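Local coordinates for protein disulphide isomerase (Xylella fastidiosa, PDB 3FK8) that probably acts as a thioredoxin-like thiol-disulphide oxidoreductase or isomerase that makes, breaks or rearranges disulphide bonds in other proteins, at residues A[32-37]-A[65-70]; A[38-43]-A[90-95]. One frame throughout, in Å; residues are numbered along the deposited sequence.

In the fold
Both contacts belong to one thioredoxin-like domain, their centres about 11 Å apart. Along the chain their segments alternate: strand 32-37 runs straight into the turn and helix start of 38-43, strand 65-70 returns to the sheet, and 90-95 follows. Contact 1 joins strands 65-70 and 32-37 in the buried middle of the protein; contact 2 lies beyond the C-terminal end of strand 32-37. Strand 94-98 flanks 32-37 on the side away from 65-70, and a probable hydrogen bond from Phe-36 N to Ala-94 O (2.8 Å) ties the contacts together. The sheet core thus leads directly to the probable redox site of contact 2.

Contact 1: residues A[32-37]-A[65-70]; sequences TLLVFG and EVVKID
Ile-69 covers the ring of Phe-36 where two parallel strands, 32-37 and 65-70, lie side by side in register. From its CB, 3.9 Å from Phe-36 CD1, the side chain divides. CG2 meets the CD1 and CE1 atoms of Phe-36, 3.9 Å from CE1. On the other branch, chi1 of -61° sets CG1 anti to the carbonyl carbon, and chi2 of 148° then places CD1 over one face of the ring, offset toward the rim, where it comes 3.6 Å from Phe-36 CZ in a CH-pi contact. The same CD1 also reaches Leu-34 CB at 4.0 Å. A beta-branched residue suits this place because its two arms can touch an aromatic neighbour at two points. Further along this face, Leu-34 CD2 packs against Val-67 CB at 4.0 Å; Leu-22 and Ala-21 of helix 14-28 and Leu-80 of helix 78-83 help to bury the face.

Backbone bonds hold the register. Leu-33 N gives a nearly straight bond to Glu-65 O (2.7 Å), and Leu-33 O accepts from Val-67 N; Val-35 likewise donates to Val-67 O and accepts from Ile-69 N. The last bond, Gly-37 N to Ile-69 O, is longer at 3.1 Å. On the face bearing Val-35, Lys-68 CG lies 4.1 Å from Val-35 CB, and the chain beyond it leads away to a salt bridge with Asp-48 of helix 42-51. A long, flexible lysine can thus serve both an apolar neighbour and a charge. Asp-70, by contrast, turns its carboxylate to Arg-76 and Gly-72 N.

Two helices, 42-51 and 54-63, lie in the connection between these parallel neighbours, which makes the pair the two strands of a beta-alpha-beta unit, joined by a helical crossover, as in the thioredoxin-like fold.

Contact 2: residues A[38-43]-A[90-95]; sequences ANWCTD and DGIPAV. With FMT (formic acid), chain B.
The probable redox site of a thioredoxin-like fold, where a CxxC helix start faces a cis-proline loop, brings Cys-41 and Asp-43 against Ile-92 and Pro-93. The peptide bond before Pro-93 is cis, a form proline accepts more readily than other residues. The proline ring meets the helix start through CD, 3.6 Å from Asp-43 CB; Cys-41 SG lies 4.0 Å from Ile-92 O and only loosely approaches Pro-93 CD (4.5 Å). SG is anti to the backbone N (chi1 174°); from the N-cap position it caps a backbone N just beyond Asp-43.

Ile-92 gives the larger share of the contact on its side. Its CG1 sits between the backbone N and the carbonyl carbon (chi1 57°), and CD1 beyond it lies 4.0 Å from Cys-41 CB and 3.8 Å from Trp-40 CZ2; isoleucine's longer arm suits it to reach both. The side chains of Trp-40 and Ile-92 cross at about a right angle, while the indole NE1 is held by Gly-72 O. A type I turn from Ala-38 to Cys-41 leads into the helix, with Cys-41 CB over one face of the indole, offset toward its rim.

A formic acid molecule, probably from the crystallisation liquor, occupies the helix start. Thr-42 N donates to the acid's O1 at 3.1 Å and more weakly to O2, and the acid's carbon lies at the indole edge, near its plane, 3.7 Å from Trp-40 CZ3. Asp-43 turns its carboxylate to Arg-117 in a salt bridge.

Behind this site, Pro-93 rests on Cys-44 and Leu-47 of helix 42-51, and the chain passes into strand 94-98, which runs antiparallel beside strand 32-37.

Contact 1: residues A[32-37]-A[65-70]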
loop_
_atom_site.group_PDB
_atom_site.type_symbol
_atom_site.label_atom_id
_atom_site.label_comp_id
_atom_site.label_asym_id
_atom_site.label_seq_id
_atom_site.Cartn_x
_atom_site.Cartn_y
_atom_site.Cartn_z
ATOM N N THR A 32 3.833 4.628 -8.001
ATOM C CA THR A 32 4.160 4.216 -6.643
ATOM C C THR A 32 2.893 3.763 -5.927
ATOM O O THR A 32 1.844 4.397 -6.034
ATOM C CB THR A 32 4.791 5.371 -5.889
ATOM O OG1 THR A 32 5.989 5.749 -6.560
ATOM C CG2 THR A 32 5.105 5.009 -4.418
ATOM N N LEU A 33 2.994 2.642 -5.229
ATOM C CA LEU A 33 1.923 2.108 -4.426
ATOM C C LEU A 33 2.203 2.397 -2.954
ATOM O O LEU A 33 3.212 1.967 -2.412
ATOM C CB LEU A 33 1.925 0.621 -4.659
ATOM C CG LEU A 33 0.923 -0.219 -3.958
ATOM C CD1 LEU A 33 -0.478 0.173 -4.444
ATOM C CD2 LEU A 33 1.167 -1.714 -4.194
ATOM N N LEU A 34 1.331 3.187 -2.360
ATOM C CA LEU A 34 1.384 3.448 -0.923
ATOM C C LEU A 34 0.367 2.529 -0.221
ATOM O O LEU A 34 -0.820 2.553 -0.571
ATOM C CB LEU A 34 1.000 4.878 -0.650
ATOM C CG LEU A 34 1.770 5.991 -1.337
ATOM C CD1 LEU A 34 1.350 7.377 -0.879
ATOM C CD2 LEU A 34 3.265 5.793 -1.155
ATOM N N VAL A 35 0.853 1.731 0.716
ATOM C CA VAL A 35 0.001 0.774 1.423
ATOM C C VAL A 35 -0.083 1.197 2.862
ATOM O O VAL A 35 0.924 1.177 3.591
ATOM C CB VAL A 35 0.523 -0.685 1.337
ATOM C CG1 VAL A 35 -0.486 -1.617 1.950
ATOM C CG2 VAL A 35 0.849 -1.045 -0.129
ATOM N N PHE A 36 -1.270 1.657 3.269
ATOM C CA PHE A 36 -1.499 2.128 4.654
ATOM C C PHE A 36 -2.090 1.002 5.493
ATOM O O PHE A 36 -3.098 0.402 5.120
ATOM C CB PHE A 36 -2.483 3.284 4.635
ATOM C CG PHE A 36 -1.957 4.540 4.003
ATOM C CD1 PHE A 36 -1.475 5.588 4.816
ATOM C CD2 PHE A 36 -1.936 4.710 2.617
ATOM C CE1 PHE A 36 -0.992 6.764 4.220
ATOM C CE2 PHE A 36 -1.453 5.908 2.049
ATOM C CZ PHE A 36 -1.005 6.897 2.827
ATOM N N GLY A 37 -1.509 0.738 6.662
ATOM C CA GLY A 37 -2.000 -0.354 7.481
ATOM C C GLY A 37 -1.275 -0.359 8.806
ATOM O O GLY A 37 -0.604 0.622 9.182
ATOM N N GLU A 65 6.704 1.017 -7.638
ATOM C CA GLU A 65 7.549 1.230 -6.454
ATOM C C GLU A 65 6.596 1.114 -5.284
ATOM O O GLU A 65 5.394 1.377 -5.458
ATOM C CB GLU A 65 8.183 2.617 -6.506
ATOM C CG GLU A 65 9.172 2.802 -7.689
ATOM C CD GLU A 65 10.360 1.869 -7.641
ATOM O OE1 GLU A 65 10.882 1.576 -6.536
ATOM O OE2 GLU A 65 10.773 1.387 -8.728
ATOM N N VAL A 66 7.035 0.614 -4.148
ATOM C CA VAL A 66 6.074 0.342 -3.043
ATOM C C VAL A 66 6.605 0.885 -1.720
ATOM O O VAL A 66 7.805 0.781 -1.415
ATOM C CB VAL A 66 5.904 -1.152 -2.822
ATOM C CG1 VAL A 66 4.900 -1.450 -1.706
ATOM C CG2 VAL A 66 5.487 -1.853 -4.073
ATOM N N VAL A 67 5.706 1.481 -0.938
ATOM C CA VAL A 67 6.000 1.959 0.428
ATOM C C VAL A 67 4.873 1.531 1.331
ATOM O O VAL A 67 3.715 1.783 1.001
ATOM C CB VAL A 67 6.096 3.502 0.536
ATOM C CG1 VAL A 67 6.324 3.964 1.993
ATOM C CG2 VAL A 67 7.190 4.033 -0.352
ATOM N N LYS A 68 5.215 0.924 2.472
ATOM C CA LYS A 68 4.240 0.608 3.527
ATOM C C LYS A 68 4.252 1.672 4.585
ATOM O O LYS A 68 5.351 2.004 5.051
ATOM C CB LYS A 68 4.498 -0.758 4.143
ATOM C CG LYS A 68 3.933 -1.912 3.299
ATOM C CD LYS A 68 4.126 -3.263 4.001
ATOM C CE LYS A 68 5.485 -3.837 3.667
ATOM N NZ LYS A 68 5.713 -5.228 4.222
ATOM N N ILE A 69 3.098 2.246 4.907
ATOM C CA ILE A 69 2.982 3.332 5.872
ATOM C C ILE A 69 2.188 2.831 7.090
ATOM O O ILE A 69 0.994 2.485 6.975
ATOM C CB ILE A 69 2.271 4.577 5.261
ATOM C CG1 ILE A 69 3.127 5.053 4.087
ATOM C CG2 ILE A 69 2.110 5.638 6.274
ATOM C CD1 ILE A 69 2.405 5.655 2.998
ATOM N N ASP A 70 2.858 2.763 8.236
ATOM C CA ASP A 70 2.220 2.412 9.498
ATOM C C ASP A 70 1.290 3.523 9.971
ATOM O O ASP A 70 1.710 4.654 10.109
ATOM C CB ASP A 70 3.323 2.212 10.544
ATOM C CG ASP A 70 2.749 1.851 11.903
ATOM O OD1 ASP A 70 1.735 1.163 11.967
ATOM O OD2 ASP A 70 3.378 2.242 12.905
#

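Contact 2: residues A[38-43]-A[90-95]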
loop_
_atom_site.group_PDB
_atom_site.type_symbol
_atom_site.label_atom_id
_atom_site.label_comp_id
_atom_site.label_asym_id
_atom_site.label_seq_id
_atom_site.Cartn_x
_atom_site.Cartn_y
_atom_site.Cartn_z
ATOM N N ALA A 38 -1.370 -1.471 9.532
ATOM C CA ALA A 38 -0.724 -1.566 10.826
ATOM C C ALA A 38 -0.560 -3.036 11.149
ATOM O O ALA A 38 -1.319 -3.896 10.679
ATOM C CB ALA A 38 -1.532 -0.883 11.912
ATOM N N ASN A 39 0.362 -3.345 12.062
ATOM C CA ASN A 39 0.658 -4.732 12.398
ATOM C C ASN A 39 -0.430 -5.439 13.179
ATOM O O ASN A 39 -0.514 -6.662 13.103
ATOM C CB ASN A 39 1.993 -4.798 13.157
ATOM C CG ASN A 39 3.167 -4.443 12.277
ATOM O OD1 ASN A 39 3.217 -4.801 11.108
ATOM N ND2 ASN A 39 4.104 -3.692 12.821
ATOM N N TRP A 40 -1.255 -4.691 13.903
ATOM C CA TRP A 40 -2.348 -5.300 14.671
ATOM C C TRP A 40 -3.470 -5.778 13.790
ATOM O O TRP A 40 -4.311 -6.536 14.260
ATOM C CB TRP A 40 -2.894 -4.326 15.738
ATOM C CG TRP A 40 -3.468 -3.098 15.168
ATOM C CD1 TRP A 40 -2.827 -1.863 15.042
ATOM C CD2 TRP A 40 -4.796 -2.913 14.622
ATOM N NE1 TRP A 40 -3.686 -0.964 14.449
ATOM C CE2 TRP A 40 -4.885 -1.569 14.157
ATOM C CE3 TRP A 40 -5.913 -3.747 14.465
ATOM C CZ2 TRP A 40 -6.056 -1.050 13.579
ATOM C CZ3 TRP A 40 -7.060 -3.235 13.903
ATOM C CH2 TRP A 40 -7.131 -1.897 13.456
ATOM N N CYS A 41 -3.541 -5.298 12.543
ATOM C CA CYS A 41 -4.695 -5.564 11.716
ATOM C C CYS A 41 -4.541 -6.834 10.890
ATOM O O CYS A 41 -3.617 -6.972 10.078
ATOM C CB CYS A 41 -4.887 -4.391 10.813
ATOM S SG CYS A 41 -6.248 -4.709 9.590
ATOM N N THR A 42 -5.416 -7.793 11.170
ATOM C CA THR A 42 -5.286 -9.094 10.543
ATOM C C THR A 42 -5.488 -8.989 9.026
ATOM O O THR A 42 -4.878 -9.746 8.285
ATOM C CB THR A 42 -6.187 -10.163 11.235
ATOM O OG1 THR A 42 -7.583 -9.821 11.101
ATOM C CG2 THR A 42 -5.815 -10.219 12.687
ATOM N N ASP A 43 -6.343 -8.058 8.542
ATOM C CA ASP A 43 -6.456 -7.873 7.107
ATOM C C ASP A 43 -5.204 -7.319 6.478
ATOM O O ASP A 43 -4.792 -7.715 5.381
ATOM C CB ASP A 43 -7.662 -6.995 6.814
ATOM C CG ASP A 43 -8.926 -7.643 7.313
ATOM O OD1 ASP A 43 -9.411 -8.614 6.651
ATOM O OD2 ASP A 43 -9.421 -7.254 8.379
ATOM N N ASP A 90 -11.841 4.906 5.183
ATOM C CA ASP A 90 -12.713 3.969 4.702
ATOM C C ASP A 90 -12.307 2.518 5.102
ATOM O O ASP A 90 -12.926 1.560 4.632
ATOM C CB ASP A 90 -12.803 4.238 3.174
ATOM C CG ASP A 90 -13.402 5.619 2.856
ATOM O OD1 ASP A 90 -14.531 5.909 3.306
ATOM O OD2 ASP A 90 -12.751 6.443 2.176
ATOM N N GLY A 91 -11.285 2.390 5.987
ATOM C CA GLY A 91 -10.748 1.141 6.535
ATOM C C GLY A 91 -9.308 0.865 6.086
ATOM O O GLY A 91 -8.866 1.408 5.071
ATOM N N ILE A 92 -8.631 -0.020 6.814
ATOM C CA ILE A 92 -7.316 -0.536 6.445
ATOM C C ILE A 92 -7.367 -2.047 6.230
ATOM O O ILE A 92 -8.219 -2.737 6.786
ATOM C CB ILE A 92 -6.194 -0.143 7.481
ATOM C CG1 ILE A 92 -6.583 -0.632 8.877
ATOM C CG2 ILE A 92 -5.896 1.366 7.422
ATOM C CD1 ILE A 92 -5.403 -0.543 9.844
ATOM N N PRO A 93 -6.462 -2.582 5.397
ATOM C CA PRO A 93 -5.454 -1.851 4.616
ATOM C C PRO A 93 -6.082 -1.031 3.540
ATOM O O PRO A 93 -7.166 -1.340 3.064
ATOM C CB PRO A 93 -4.586 -2.985 4.027
ATOM C CG PRO A 93 -5.553 -4.147 3.940
ATOM C CD PRO A 93 -6.424 -4.032 5.152
ATOM N N ALA A 94 -5.417 0.044 3.160
ATOM C CA ALA A 94 -5.862 0.963 2.101
ATOM C C ALA A 94 -4.695 1.302 1.226
ATOM O O ALA A 94 -3.559 1.280 1.671
ATOM C CB ALA A 94 -6.465 2.212 2.698
ATOM N N VAL A 95 -4.956 1.596 -0.041
ATOM C CA VAL A 95 -3.864 1.902 -0.951
ATOM C C VAL A 95 -4.101 3.213 -1.700
ATOM O O VAL A 95 -5.253 3.627 -1.908
ATOM C CB VAL A 95 -3.459 0.740 -1.909
ATOM C CG1 VAL A 95 -3.087 -0.622 -1.138
ATOM C CG2 VAL A 95 -4.546 0.449 -2.781
HETATM C C FMT B . -8.182 -6.599 13.029
HETATM O O1 FMT B . -7.389 -7.389 13.574
HETATM O O2 FMT B . -8.323 -6.422 11.807
#